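Local coordinates for protein TetR family transcriptional regulator (Rhodococcus erythropolis, PDB 4ZA6) that represses transcription as QsdR, a TetR-family regulator that probably controls the quorum-sensing signal-degradation gene qsdA, at residues Thr62-Met67 with Ala121-Glu126; Glu76-Val81 with Glu126-Gln131; Val85-Glu90 with Thr172-Ile177; Leu109-Gly114 with Cys154-Tyr159. All coordinates share one frame; numbering follows the deposited sequence.

Contact 1: Thr62-Met67 with Ala121-Glu126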
loop_
_atom_site.group_PDB
_atom_site.type_symbol
_atom_site.label_atom_id
_atom_site.label_comp_id
_atom_site.label_asym_id
_atom_site.label_seq_id
_atom_site.Cartn_x
_atom_site.Cartn_y
_atom_site.Cartn_z
ATOM N N THR A 62 -7.674 -1.309 -0.235
ATOM C CA THR A 62 -7.756 0.087 0.227
ATOM C C THR A 62 -7.896 1.042 -0.960
ATOM O O THR A 62 -8.796 1.893 -0.955
ATOM C CB THR A 62 -6.558 0.405 1.140
ATOM O OG1 THR A 62 -6.656 -0.464 2.255
ATOM C CG2 THR A 62 -6.539 1.863 1.632
ATOM N N TYR A 63 -7.033 0.874 -1.983
ATOM C CA TYR A 63 -7.026 1.685 -3.212
ATOM C C TYR A 63 -8.356 1.570 -3.969
ATOM O O TYR A 63 -8.901 2.582 -4.403
ATOM C CB TYR A 63 -5.888 1.221 -4.133
ATOM C CG TYR A 63 -4.631 2.060 -4.059
ATOM C CD1 TYR A 63 -4.465 3.179 -4.875
ATOM C CD2 TYR A 63 -3.570 1.687 -3.246
ATOM C CE1 TYR A 63 -3.299 3.948 -4.827
ATOM C CE2 TYR A 63 -2.412 2.462 -3.169
ATOM C CZ TYR A 63 -2.262 3.565 -3.996
ATOM O OH TYR A 63 -1.118 4.332 -3.934
ATOM N N ARG A 64 -8.857 0.332 -4.150
ATOM C CA ARG A 64 -10.092 0.035 -4.881
ATOM C C ARG A 64 -11.289 0.677 -4.226
ATOM O O ARG A 64 -12.177 1.158 -4.921
ATOM C CB ARG A 64 -10.310 -1.489 -4.997
ATOM C CG ARG A 64 -9.177 -2.236 -5.723
ATOM C CD ARG A 64 -9.232 -2.103 -7.229
ATOM N NE ARG A 64 -8.143 -2.834 -7.880
ATOM C CZ ARG A 64 -7.536 -2.414 -8.979
ATOM N NH1 ARG A 64 -7.893 -1.270 -9.544
ATOM N NH2 ARG A 64 -6.551 -3.122 -9.512
ATOM N N LYS A 65 -11.333 0.662 -2.892
ATOM C CA LYS A 65 -12.420 1.271 -2.129
ATOM C C LYS A 65 -12.341 2.782 -2.320
ATOM O O LYS A 65 -13.327 3.397 -2.707
ATOM C CB LYS A 65 -12.319 0.883 -0.637
ATOM C CG LYS A 65 -13.514 1.348 0.197
ATOM C CD LYS A 65 -13.344 1.029 1.668
ATOM C CE LYS A 65 -14.487 1.563 2.500
ATOM N NZ LYS A 65 -14.323 1.246 3.945
ATOM N N ALA A 66 -11.154 3.366 -2.162
ATOM C CA ALA A 66 -10.984 4.806 -2.343
ATOM C C ALA A 66 -11.341 5.267 -3.755
ATOM O O ALA A 66 -11.931 6.326 -3.888
ATOM C CB ALA A 66 -9.570 5.232 -1.985
ATOM N N MET A 67 -11.012 4.471 -4.792
ATOM C CA MET A 67 -11.321 4.781 -6.197
ATOM C C MET A 67 -12.811 4.822 -6.469
ATOM O O MET A 67 -13.248 5.615 -7.300
ATOM C CB MET A 67 -10.671 3.765 -7.146
ATOM C CG MET A 67 -9.182 3.960 -7.350
ATOM S SD MET A 67 -8.378 2.448 -7.984
ATOM C CE MET A 67 -8.975 2.447 -9.676
ATOM N N ALA A 121 2.117 1.496 -7.060
ATOM C CA ALA A 121 2.550 2.105 -8.343
ATOM C C ALA A 121 1.706 1.632 -9.560
ATOM O O ALA A 121 1.341 2.453 -10.399
ATOM C CB ALA A 121 4.026 1.817 -8.585
ATOM N N SER A 122 1.375 0.337 -9.639
ATOM C CA SER A 122 0.564 -0.195 -10.751
ATOM C C SER A 122 -0.903 0.237 -10.660
ATOM O O SER A 122 -1.508 0.516 -11.691
ATOM C CB SER A 122 0.707 -1.714 -10.865
ATOM O OG SER A 122 0.096 -2.346 -9.757
ATOM N N ILE A 123 -1.475 0.326 -9.447
ATOM C CA ILE A 123 -2.850 0.842 -9.296
ATOM C C ILE A 123 -2.836 2.342 -9.569
ATOM O O ILE A 123 -3.728 2.829 -10.273
ATOM C CB ILE A 123 -3.485 0.514 -7.918
ATOM C CG1 ILE A 123 -3.624 -1.024 -7.720
ATOM C CG2 ILE A 123 -4.859 1.217 -7.782
ATOM C CD1 ILE A 123 -4.004 -1.454 -6.307
ATOM N N THR A 124 -1.796 3.082 -9.078
ATOM C CA THR A 124 -1.705 4.524 -9.384
ATOM C C THR A 124 -1.619 4.761 -10.914
ATOM O O THR A 124 -2.322 5.616 -11.429
ATOM C CB THR A 124 -0.576 5.231 -8.619
ATOM O OG1 THR A 124 -0.731 4.975 -7.222
ATOM C CG2 THR A 124 -0.563 6.760 -8.876
ATOM N N ALA A 125 -0.778 3.967 -11.619
ATOM C CA ALA A 125 -0.590 4.006 -13.073
ATOM C C ALA A 125 -1.947 3.817 -13.803
ATOM O O ALA A 125 -2.226 4.504 -14.775
ATOM C CB ALA A 125 0.394 2.905 -13.493
ATOM N N GLU A 126 -2.771 2.896 -13.314
ATOM C CA GLU A 126 -4.109 2.584 -13.838
ATOM C C GLU A 126 -5.052 3.803 -13.657
ATOM O O GLU A 126 -5.793 4.164 -14.587
ATOM C CB GLU A 126 -4.643 1.332 -13.132
ATOM C CG GLU A 126 -6.040 0.908 -13.553
ATOM C CD GLU A 126 -6.748 0.036 -12.538
ATOM O OE1 GLU A 126 -6.070 -0.729 -11.811
ATOM O OE2 GLU A 126 -7.995 0.099 -12.492
#
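Ile123 fills the middle of this contact; both its branches touch Tyr63, CG2 also meeting Met67 and CG1 Arg64. CG2, anti to the backbone N, lies 3.5 Å from Tyr63 CD1 and 3.7 Å from Met67 SD, so this one methyl touches both the aromatic ring and the thioether. Ile123 CB sits over one face of the Tyr63 ring, which a chi1 of -99°, off the staggered positions, places there. Tyr63 OH ends 3.4 Å from Thr124 OG1, a hydroxyl that is hydrogen-bonded to Ser120 O one turn back in its own helix. The two segments run nearly parallel, 11.1 Å apart at their axes and crossing at -21°. They bring helix 47-69, the long helix that in TetR-family repressors leads from the DNA-binding domain into the C-terminal regulatory domain, against helix 115-133 of the latter. On the outer side Arg64 bends at chi2 and reaches across to Glu126, whose chain is extended. Arg64 NH1 donates to the syn lone pair of Glu126 OE1 (3.0 Å, 162°) almost in the guanidinium plane; NH2 adds a weak bond to the same oxygen and also pairs with Glu60. One guanidinium face rests on Ile123 CG1, 4.0 Å from Arg64 NH2. An alanine in place of Arg64 would remove the salt bridges to Glu126 and Glu60 and the guanidinium over Ile123 CG1, and would probably leave Ile123 more open to solvent.

Contact 2: Glu76-Val81 with Glu126-Gln131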
loop_
_atom_site.group_PDB
_atom_site.type_symbol
_atom_site.label_atom_id
_atom_site.label_comp_id
_atom_site.label_asym_id
_atom_site.label_seq_id
_atom_site.Cartn_x
_atom_site.Cartn_y
_atom_site.Cartn_z
ATOM N N GLU A 76 -8.107 16.544 -9.226
ATOM C CA GLU A 76 -8.911 16.633 -8.003
ATOM C C GLU A 76 -9.373 15.245 -7.524
ATOM O O GLU A 76 -9.402 14.994 -6.313
ATOM C CB GLU A 76 -10.072 17.646 -8.139
ATOM C CG GLU A 76 -10.651 17.817 -9.528
ATOM C CD GLU A 76 -10.091 18.908 -10.415
ATOM O OE1 GLU A 76 -10.503 20.079 -10.260
ATOM O OE2 GLU A 76 -9.281 18.578 -11.309
ATOM N N TYR A 77 -9.662 14.330 -8.477
ATOM C CA TYR A 77 -10.061 12.939 -8.184
ATOM C C TYR A 77 -8.863 12.176 -7.659
ATOM O O TYR A 77 -9.007 11.433 -6.687
ATOM C CB TYR A 77 -10.650 12.253 -9.434
ATOM C CG TYR A 77 -10.859 10.757 -9.315
ATOM C CD1 TYR A 77 -12.014 10.238 -8.741
ATOM C CD2 TYR A 77 -9.915 9.861 -9.809
ATOM C CE1 TYR A 77 -12.215 8.862 -8.643
ATOM C CE2 TYR A 77 -10.108 8.484 -9.721
ATOM C CZ TYR A 77 -11.255 7.990 -9.127
ATOM O OH TYR A 77 -11.453 6.635 -9.035
ATOM N N ILE A 78 -7.684 12.333 -8.312
ATOM C CA ILE A 78 -6.452 11.653 -7.915
ATOM C C ILE A 78 -6.081 12.090 -6.508
ATOM O O ILE A 78 -5.757 11.251 -5.675
ATOM C CB ILE A 78 -5.308 11.901 -8.935
ATOM C CG1 ILE A 78 -5.660 11.293 -10.323
ATOM C CG2 ILE A 78 -3.978 11.345 -8.408
ATOM C CD1 ILE A 78 -5.015 12.017 -11.526
ATOM N N LEU A 79 -6.204 13.407 -6.224
ATOM C CA LEU A 79 -5.939 13.933 -4.897
ATOM C C LEU A 79 -6.889 13.336 -3.867
ATOM O O LEU A 79 -6.447 12.947 -2.787
ATOM C CB LEU A 79 -5.960 15.468 -4.866
ATOM C CG LEU A 79 -4.697 16.161 -5.392
ATOM C CD1 LEU A 79 -4.935 17.684 -5.530
ATOM C CD2 LEU A 79 -3.524 15.980 -4.450
ATOM N N ASP A 80 -8.157 13.205 -4.215
ATOM C CA ASP A 80 -9.141 12.612 -3.317
ATOM C C ASP A 80 -8.842 11.136 -3.012
ATOM O O ASP A 80 -8.945 10.723 -1.857
ATOM C CB ASP A 80 -10.553 12.769 -3.883
ATOM C CG ASP A 80 -11.646 12.485 -2.876
ATOM O OD1 ASP A 80 -11.381 12.592 -1.655
ATOM O OD2 ASP A 80 -12.773 12.249 -3.298
ATOM N N VAL A 81 -8.504 10.340 -4.037
ATOM C CA VAL A 81 -8.182 8.903 -3.856
ATOM C C VAL A 81 -7.005 8.776 -2.872
ATOM O O VAL A 81 -7.110 8.023 -1.907
ATOM C CB VAL A 81 -7.851 8.208 -5.206
ATOM C CG1 VAL A 81 -7.195 6.844 -4.995
ATOM C CG2 VAL A 81 -9.099 8.080 -6.083
ATOM N N GLU A 126 -2.771 2.896 -13.314
ATOM C CA GLU A 126 -4.109 2.584 -13.838
ATOM C C GLU A 126 -5.052 3.803 -13.657
ATOM O O GLU A 126 -5.793 4.164 -14.587
ATOM C CB GLU A 126 -4.643 1.332 -13.132
ATOM C CG GLU A 126 -6.040 0.908 -13.553
ATOM C CD GLU A 126 -6.748 0.036 -12.538
ATOM O OE1 GLU A 126 -6.070 -0.729 -11.811
ATOM O OE2 GLU A 126 -7.995 0.099 -12.492
ATOM N N ILE A 127 -5.009 4.432 -12.475
ATOM C CA ILE A 127 -5.785 5.639 -12.145
ATOM C C ILE A 127 -5.385 6.769 -13.119
ATOM O O ILE A 127 -6.255 7.438 -13.685
ATOM C CB ILE A 127 -5.598 6.065 -10.662
ATOM C CG1 ILE A 127 -6.333 5.106 -9.709
ATOM C CG2 ILE A 127 -6.085 7.509 -10.436
ATOM C CD1 ILE A 127 -5.677 4.968 -8.305
ATOM N N LEU A 128 -4.077 6.962 -13.316
ATOM C CA LEU A 128 -3.543 7.975 -14.223
ATOM C C LEU A 128 -3.974 7.729 -15.655
ATOM O O LEU A 128 -4.445 8.661 -16.314
ATOM C CB LEU A 128 -2.010 8.070 -14.132
ATOM C CG LEU A 128 -1.447 8.557 -12.799
ATOM C CD1 LEU A 128 0.062 8.458 -12.771
ATOM C CD2 LEU A 128 -1.905 9.972 -12.478
ATOM N N GLN A 129 -3.875 6.473 -16.123
ATOM C CA GLN A 129 -4.247 6.111 -17.489
ATOM C C GLN A 129 -5.731 6.331 -17.726
ATOM O O GLN A 129 -6.083 6.858 -18.772
ATOM C CB GLN A 129 -3.837 4.667 -17.817
ATOM C CG GLN A 129 -4.083 4.258 -19.281
ATOM C CD GLN A 129 -3.229 5.023 -20.266
ATOM O OE1 GLN A 129 -3.716 5.851 -21.047
ATOM N NE2 GLN A 129 -1.933 4.766 -20.251
ATOM N N SER A 130 -6.594 5.957 -16.767
ATOM C CA SER A 130 -8.043 6.151 -16.916
ATOM C C SER A 130 -8.387 7.630 -16.992
ATOM O O SER A 130 -9.218 8.006 -17.814
ATOM C CB SER A 130 -8.838 5.416 -15.836
ATOM O OG SER A 130 -8.633 5.938 -14.532
ATOM N N GLN A 131 -7.714 8.475 -16.195
ATOM C CA GLN A 131 -7.927 9.930 -16.239
ATOM C C GLN A 131 -7.469 10.544 -17.562
ATOM O O GLN A 131 -8.113 11.460 -18.050
ATOM C CB GLN A 131 -7.303 10.641 -15.016
ATOM C CG GLN A 131 -8.033 10.339 -13.694
ATOM C CD GLN A 131 -9.515 10.637 -13.741
ATOM O OE1 GLN A 131 -9.941 11.711 -14.158
ATOM N NE2 GLN A 131 -10.336 9.694 -13.330
#
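Two antiparallel helices of the all-helical TetR C-terminal domain pack side by side here, helix 74-90 against helix 115-133, with segment axes 10.9 Å apart and 159° between their directions. Apolar contacts dominate. Ile78 and Ile127 slide past each other in opposite directions, Ile78 CG1 lying 3.8 Å from Ile127 CG2. Farther out, Ile78 CD1 turns to Leu128, crossing it at about a right angle and touching its CD2 at 3.8 Å; Leu128 starts out away from helix 74-90 and only its CD2 branch returns to the interface. Val81 CG1 and Ile127 CD1 meet tip to tip at 4.1 Å. The other Val81 branch, CG2, covers one face of the Tyr77 ring near its rim, while Ile127 CG2 approaches the edge of that ring. The second kind of contact is amide against aromatic. Gln131, bent at chi2, brings NE2 obliquely to 3.6 Å from Tyr77 CD2, with the amide and ring planes 32° apart. Polar ends of both residues are held outside the pair: Tyr77 OH bonds to Met67 O, anchoring the tip of the ring, and Gln131 OE1 to Gly74 N, which would probably fix the turn of the amide. No hydrogen bond crosses between the two segments. Within segment 126-131, Ile127 O accepts twice, from Gln131 N and from Ser130 OG, the latter at 2.9 Å and from above the carbonyl plane.

Contact 3: Val85-Glu90 with Thr172-Ile177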
loop_
_atom_site.group_PDB
_atom_site.type_symbol
_atom_site.label_atom_id
_atom_site.label_comp_id
_atom_site.label_asym_id
_atom_site.label_seq_id
_atom_site.Cartn_x
_atom_site.Cartn_y
_atom_site.Cartn_z
ATOM N N VAL A 85 -6.920 6.987 0.781
ATOM C CA VAL A 85 -6.031 5.848 1.008
ATOM C C VAL A 85 -5.123 6.161 2.228
ATOM O O VAL A 85 -5.064 5.370 3.158
ATOM C CB VAL A 85 -5.198 5.489 -0.261
ATOM C CG1 VAL A 85 -4.079 4.495 0.071
ATOM C CG2 VAL A 85 -6.083 4.920 -1.357
ATOM N N MET A 86 -4.464 7.328 2.240
ATOM C CA MET A 86 -3.552 7.684 3.336
ATOM C C MET A 86 -4.210 7.764 4.708
ATOM O O MET A 86 -3.641 7.280 5.687
ATOM C CB MET A 86 -2.761 8.945 3.016
ATOM C CG MET A 86 -1.777 8.727 1.906
ATOM S SD MET A 86 -0.643 10.111 1.733
ATOM C CE MET A 86 -1.643 11.255 0.747
ATOM N N ARG A 87 -5.411 8.348 4.777
ATOM C CA ARG A 87 -6.152 8.457 6.027
ATOM C C ARG A 87 -6.682 7.112 6.483
ATOM O O ARG A 87 -6.735 6.871 7.685
ATOM C CB ARG A 87 -7.248 9.523 5.931
ATOM C CG ARG A 87 -6.656 10.918 5.883
ATOM C CD ARG A 87 -7.696 12.020 5.929
ATOM N NE ARG A 87 -8.005 12.483 4.580
ATOM C CZ ARG A 87 -7.540 13.603 4.034
ATOM N NH1 ARG A 87 -6.787 14.434 4.740
ATOM N NH2 ARG A 87 -7.858 13.918 2.789
ATOM N N SER A 88 -7.001 6.199 5.524
ATOM C CA SER A 88 -7.466 4.846 5.852
ATOM C C SER A 88 -6.306 4.034 6.448
ATOM O O SER A 88 -6.478 3.335 7.441
ATOM C CB SER A 88 -8.031 4.152 4.617
ATOM O OG SER A 88 -8.445 2.840 4.953
ATOM N N VAL A 89 -5.127 4.173 5.872
ATOM C CA VAL A 89 -3.905 3.518 6.350
ATOM C C VAL A 89 -3.532 4.069 7.747
ATOM O O VAL A 89 -3.247 3.285 8.646
ATOM C CB VAL A 89 -2.755 3.663 5.343
ATOM C CG1 VAL A 89 -1.418 3.198 5.944
ATOM C CG2 VAL A 89 -3.061 2.903 4.060
ATOM N N GLU A 90 -3.585 5.400 7.932
ATOM C CA GLU A 90 -3.296 6.052 9.219
ATOM C C GLU A 90 -4.229 5.546 10.362
ATOM O O GLU A 90 -3.767 5.369 11.491
ATOM C CB GLU A 90 -3.372 7.588 9.053
ATOM C CG GLU A 90 -3.010 8.398 10.288
ATOM C CD GLU A 90 -3.392 9.869 10.221
ATOM O OE1 GLU A 90 -4.462 10.191 9.653
ATOM O OE2 GLU A 90 -2.626 10.702 10.758
ATOM N N THR A 172 1.420 17.218 3.387
ATOM C CA THR A 172 2.678 17.382 2.648
ATOM C C THR A 172 2.724 16.382 1.503
ATOM O O THR A 172 3.149 16.747 0.418
ATOM C CB THR A 172 3.892 17.271 3.593
ATOM O OG1 THR A 172 3.813 18.313 4.564
ATOM C CG2 THR A 172 5.203 17.395 2.865
ATOM N N ALA A 173 2.249 15.155 1.711
ATOM C CA ALA A 173 2.251 14.155 0.630
ATOM C C ALA A 173 1.300 14.607 -0.488
ATOM O O ALA A 173 1.653 14.501 -1.660
ATOM C CB ALA A 173 1.848 12.781 1.160
ATOM N N LEU A 174 0.136 15.189 -0.123
ATOM C CA LEU A 174 -0.822 15.709 -1.105
ATOM C C LEU A 174 -0.254 16.871 -1.915
ATOM O O LEU A 174 -0.551 17.003 -3.114
ATOM C CB LEU A 174 -2.117 16.114 -0.394
ATOM C CG LEU A 174 -2.982 14.928 0.077
ATOM C CD1 LEU A 174 -4.188 15.416 0.875
ATOM C CD2 LEU A 174 -3.431 14.074 -1.086
ATOM N N ASP A 175 0.541 17.741 -1.245
ATOM C CA ASP A 175 1.184 18.893 -1.884
ATOM C C ASP A 175 2.149 18.399 -2.957
ATOM O O ASP A 175 2.210 18.982 -4.043
ATOM C CB ASP A 175 1.933 19.735 -0.843
ATOM C CG ASP A 175 1.070 20.540 0.104
ATOM O OD1 ASP A 175 -0.044 20.918 -0.292
ATOM O OD2 ASP A 175 1.548 20.854 1.224
ATOM N N LEU A 176 2.871 17.300 -2.662
ATOM C CA LEU A 176 3.821 16.654 -3.590
ATOM C C LEU A 176 3.108 16.011 -4.789
ATOM O O LEU A 176 3.600 16.119 -5.913
ATOM C CB LEU A 176 4.686 15.631 -2.856
ATOM C CG LEU A 176 5.801 16.225 -1.978
ATOM C CD1 LEU A 176 6.327 15.183 -1.006
ATOM C CD2 LEU A 176 6.971 16.771 -2.832
ATOM N N ILE A 177 1.934 15.383 -4.558
ATOM C CA ILE A 177 1.102 14.809 -5.633
ATOM C C ILE A 177 0.641 15.933 -6.557
ATOM O O ILE A 177 0.793 15.811 -7.777
ATOM C CB ILE A 177 -0.084 13.989 -5.088
ATOM C CG1 ILE A 177 0.407 12.793 -4.285
ATOM C CG2 ILE A 177 -1.029 13.547 -6.222
ATOM C CD1 ILE A 177 -0.625 12.283 -3.301
#
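Segments 85-90 and 172-177 run antiparallel at 156° with axes 12.3 Å apart, a wide spacing in which the closest CA atoms, those of Met86 and Ala173, are still 9.1 Å from each other. One long side chain bridges that distance. Met86 leaves its helix with CG anti to the carbonyl carbon, keeps chi2 extended (-169°), and then bends at chi3, so that SD comes 3.7 Å from Ala173 CB and the terminal methyl turns toward Leu174. The Ala173 methyl touches both SD and CE of Met86. Met86 CE lies 3.8 Å from Leu174 CD2, the two chains sliding past each other in opposite directions, and more loosely 4.3 Å from Ile177 CD1. The contact lays helix 170-181, the last helix of this chain, against helix 74-90 within the all-helical TetR C-terminal domain. Cys154 and Leu158 of helix 143-158 meet Ile177 and Met86 respectively, so a third helix flanks the pair. Toward solvent, Arg87 brings NH2 obliquely to 4.4 Å from Leu174 CD1, a marginal contact, while Arg87 NH1 forms a long, weak ion pair with Glu171.

Contact 4: Leu109-Gly114 with Cys154-Tyr159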
loop_
_atom_site.group_PDB
_atom_site.type_symbol
_atom_site.label_atom_id
_atom_site.label_comp_id
_atom_site.label_asym_id
_atom_site.label_seq_id
_atom_site.Cartn_x
_atom_site.Cartn_y
_atom_site.Cartn_z
ATOM N N LEU A 109 9.461 -3.436 4.026
ATOM C CA LEU A 109 8.355 -3.860 3.147
ATOM C C LEU A 109 7.607 -2.705 2.445
ATOM O O LEU A 109 7.179 -2.845 1.298
ATOM C CB LEU A 109 7.359 -4.715 3.959
ATOM C CG LEU A 109 7.889 -6.027 4.523
ATOM C CD1 LEU A 109 6.813 -6.735 5.308
ATOM C CD2 LEU A 109 8.403 -6.938 3.429
ATOM N N ALA A 110 7.464 -1.569 3.138
ATOM C CA ALA A 110 6.723 -0.408 2.644
ATOM C C ALA A 110 7.512 0.636 1.874
ATOM O O ALA A 110 6.948 1.279 0.999
ATOM C CB ALA A 110 6.006 0.268 3.800
ATOM N N MET A 111 8.761 0.904 2.274
ATOM C CA MET A 111 9.520 2.029 1.697
ATOM C C MET A 111 10.740 1.698 0.874
ATOM O O MET A 111 11.442 2.590 0.417
ATOM C CB MET A 111 9.793 3.080 2.768
ATOM C CG MET A 111 8.542 3.872 3.094
ATOM S SD MET A 111 8.718 4.825 4.581
ATOM C CE MET A 111 8.481 3.531 5.875
ATOM N N MET A 112 10.965 0.417 0.661
ATOM C CA MET A 112 12.006 -0.111 -0.192
ATOM C C MET A 112 11.241 -0.720 -1.365
ATOM O O MET A 112 10.145 -1.250 -1.114
ATOM C CB MET A 112 12.767 -1.230 0.549
ATOM C CG MET A 112 13.963 -1.739 -0.193
ATOM S SD MET A 112 14.806 -3.078 0.631
ATOM C CE MET A 112 13.750 -4.519 0.165
ATOM N N PRO A 113 11.767 -0.751 -2.620
ATOM C CA PRO A 113 11.029 -1.447 -3.685
ATOM C C PRO A 113 10.681 -2.879 -3.262
ATOM O O PRO A 113 11.439 -3.520 -2.544
ATOM C CB PRO A 113 12.009 -1.418 -4.856
ATOM C CG PRO A 113 12.757 -0.138 -4.654
ATOM C CD PRO A 113 13.002 -0.143 -3.159
ATOM N N GLY A 114 9.458 -3.286 -3.557
ATOM C CA GLY A 114 8.943 -4.594 -3.166
ATOM C C GLY A 114 7.461 -4.662 -3.450
ATOM O O GLY A 114 6.947 -3.841 -4.213
ATOM N N CYS A 154 5.340 9.990 -1.651
ATOM C CA CYS A 154 4.299 9.968 -0.628
ATOM C C CYS A 154 4.546 9.066 0.527
ATOM O O CYS A 154 4.196 9.440 1.644
ATOM C CB CYS A 154 2.939 9.673 -1.252
ATOM S SG CYS A 154 2.359 10.971 -2.365
ATOM N N ASP A 155 5.020 7.832 0.269
ATOM C CA ASP A 155 5.123 6.864 1.341
ATOM C C ASP A 155 5.975 7.234 2.564
ATOM O O ASP A 155 5.532 6.976 3.701
ATOM C CB ASP A 155 5.297 5.442 0.845
ATOM C CG ASP A 155 6.549 5.134 0.056
ATOM O OD1 ASP A 155 7.500 5.987 0.059
ATOM O OD2 ASP A 155 6.603 4.038 -0.546
ATOM N N VAL A 156 7.100 7.963 2.358
ATOM C CA VAL A 156 7.940 8.404 3.490
ATOM C C VAL A 156 7.206 9.405 4.389
ATOM O O VAL A 156 7.545 9.536 5.565
ATOM C CB VAL A 156 9.375 8.879 3.096
ATOM C CG1 VAL A 156 10.229 7.692 2.635
ATOM C CG2 VAL A 156 9.327 9.964 2.022
ATOM N N HIS A 157 6.207 10.125 3.819
ATOM C CA HIS A 157 5.408 11.102 4.560
ATOM C C HIS A 157 4.301 10.391 5.287
ATOM O O HIS A 157 4.071 10.678 6.469
ATOM C CB HIS A 157 4.873 12.216 3.646
ATOM C CG HIS A 157 5.950 13.136 3.180
ATOM N ND1 HIS A 157 6.548 14.028 4.037
ATOM C CD2 HIS A 157 6.547 13.226 1.973
ATOM C CE1 HIS A 157 7.467 14.651 3.325
ATOM N NE2 HIS A 157 7.489 14.220 2.076
ATOM N N LEU A 158 3.610 9.455 4.603
ATOM C CA LEU A 158 2.566 8.668 5.266
ATOM C C LEU A 158 3.116 7.981 6.512
ATOM O O LEU A 158 2.475 7.997 7.567
ATOM C CB LEU A 158 1.972 7.646 4.294
ATOM C CG LEU A 158 0.929 6.677 4.846
ATOM C CD1 LEU A 158 -0.218 7.408 5.577
ATOM C CD2 LEU A 158 0.415 5.767 3.750
ATOM N N TYR A 159 4.313 7.399 6.397
ATOM C CA TYR A 159 4.942 6.654 7.481
ATOM C C TYR A 159 6.001 7.434 8.246
ATOM O O TYR A 159 6.828 6.800 8.899
ATOM C CB TYR A 159 5.507 5.315 6.939
ATOM C CG TYR A 159 4.484 4.480 6.203
ATOM C CD1 TYR A 159 3.389 3.939 6.870
ATOM C CD2 TYR A 159 4.598 4.246 4.836
ATOM C CE1 TYR A 159 2.417 3.214 6.190
ATOM C CE2 TYR A 159 3.626 3.526 4.143
ATOM C CZ TYR A 159 2.552 2.993 4.829
ATOM O OH TYR A 159 1.596 2.276 4.158
#
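Two acceptors face each other where these segments come close: Ala110 O lies 3.2 Å from Asp155 OD2 with no hydrogen bond between them. Glu117 OE2 is also near that carboxylate oxygen, and so much negative character around buried Asp155 might raise its pKa and favour a protonated form. Asp155 holds CG in the crowded position between backbone N and carbonyl carbon (chi1 63°), which directs the carboxylate at the end of helix 103-111. Met111, the last residue of that helix, carries most of the remaining contact. Its CG runs alongside the carboxylate, 3.8 Å from Asp155 OD1; the chain then crosses Val156 obliquely, Met111 SD lying 3.8 Å from Val156 CG1. A bend at chi3 (-78°) sends the methyl toward Tyr159, where Met111 CE reaches 3.6 Å from Tyr159 CB. The sulfur stands 5.4 Å from the centroid of the Tyr159 ring, 73° off its normal, an oblique Met-aromatic contact. Ala110 CB touches the same ring at CE2 (4.0 Å), and Leu158 CG lies over the centre of one ring face. An alanine in place of Met111 would lose the contacts with Asp155, Val156 and Tyr159 made beyond CB and would probably loosen the join between the two helix ends. Here the C-terminal ends of helices 103-111 and 143-158 meet within the TetR C-terminal domain: Phe106 of the former packs edge-to-face with Tyr159, Val89 of helix 74-90 also touches Tyr159, and Cys154 and His157 lean on helix 170-181.

Contacts 1 and 2, with centres 8 Å apart, share helix 115-133 and Glu126; Met67 SD packs 3.7 Å from Ile127 CD1 where they join. Contacts 2 and 3 lie on successive parts of helix 74-90, and Leu79 CD2 of contact 2 lies 3.9 Å from Ile177 CG2 of contact 3. Val85 ties contact 3 back to contact 1, its CG2 lying 3.6 Å from Ala66 CB. Contact 4 touches contact 3 alone, through helix 143-158, with centres 12 Å apart; it stays about 7 Å from contact 1 at the nearest atoms. A bound MPD, probably from the crystallisation liquor, lies about 4 Å from the Tyr159 side chain and may mark a pocket beside contact 4.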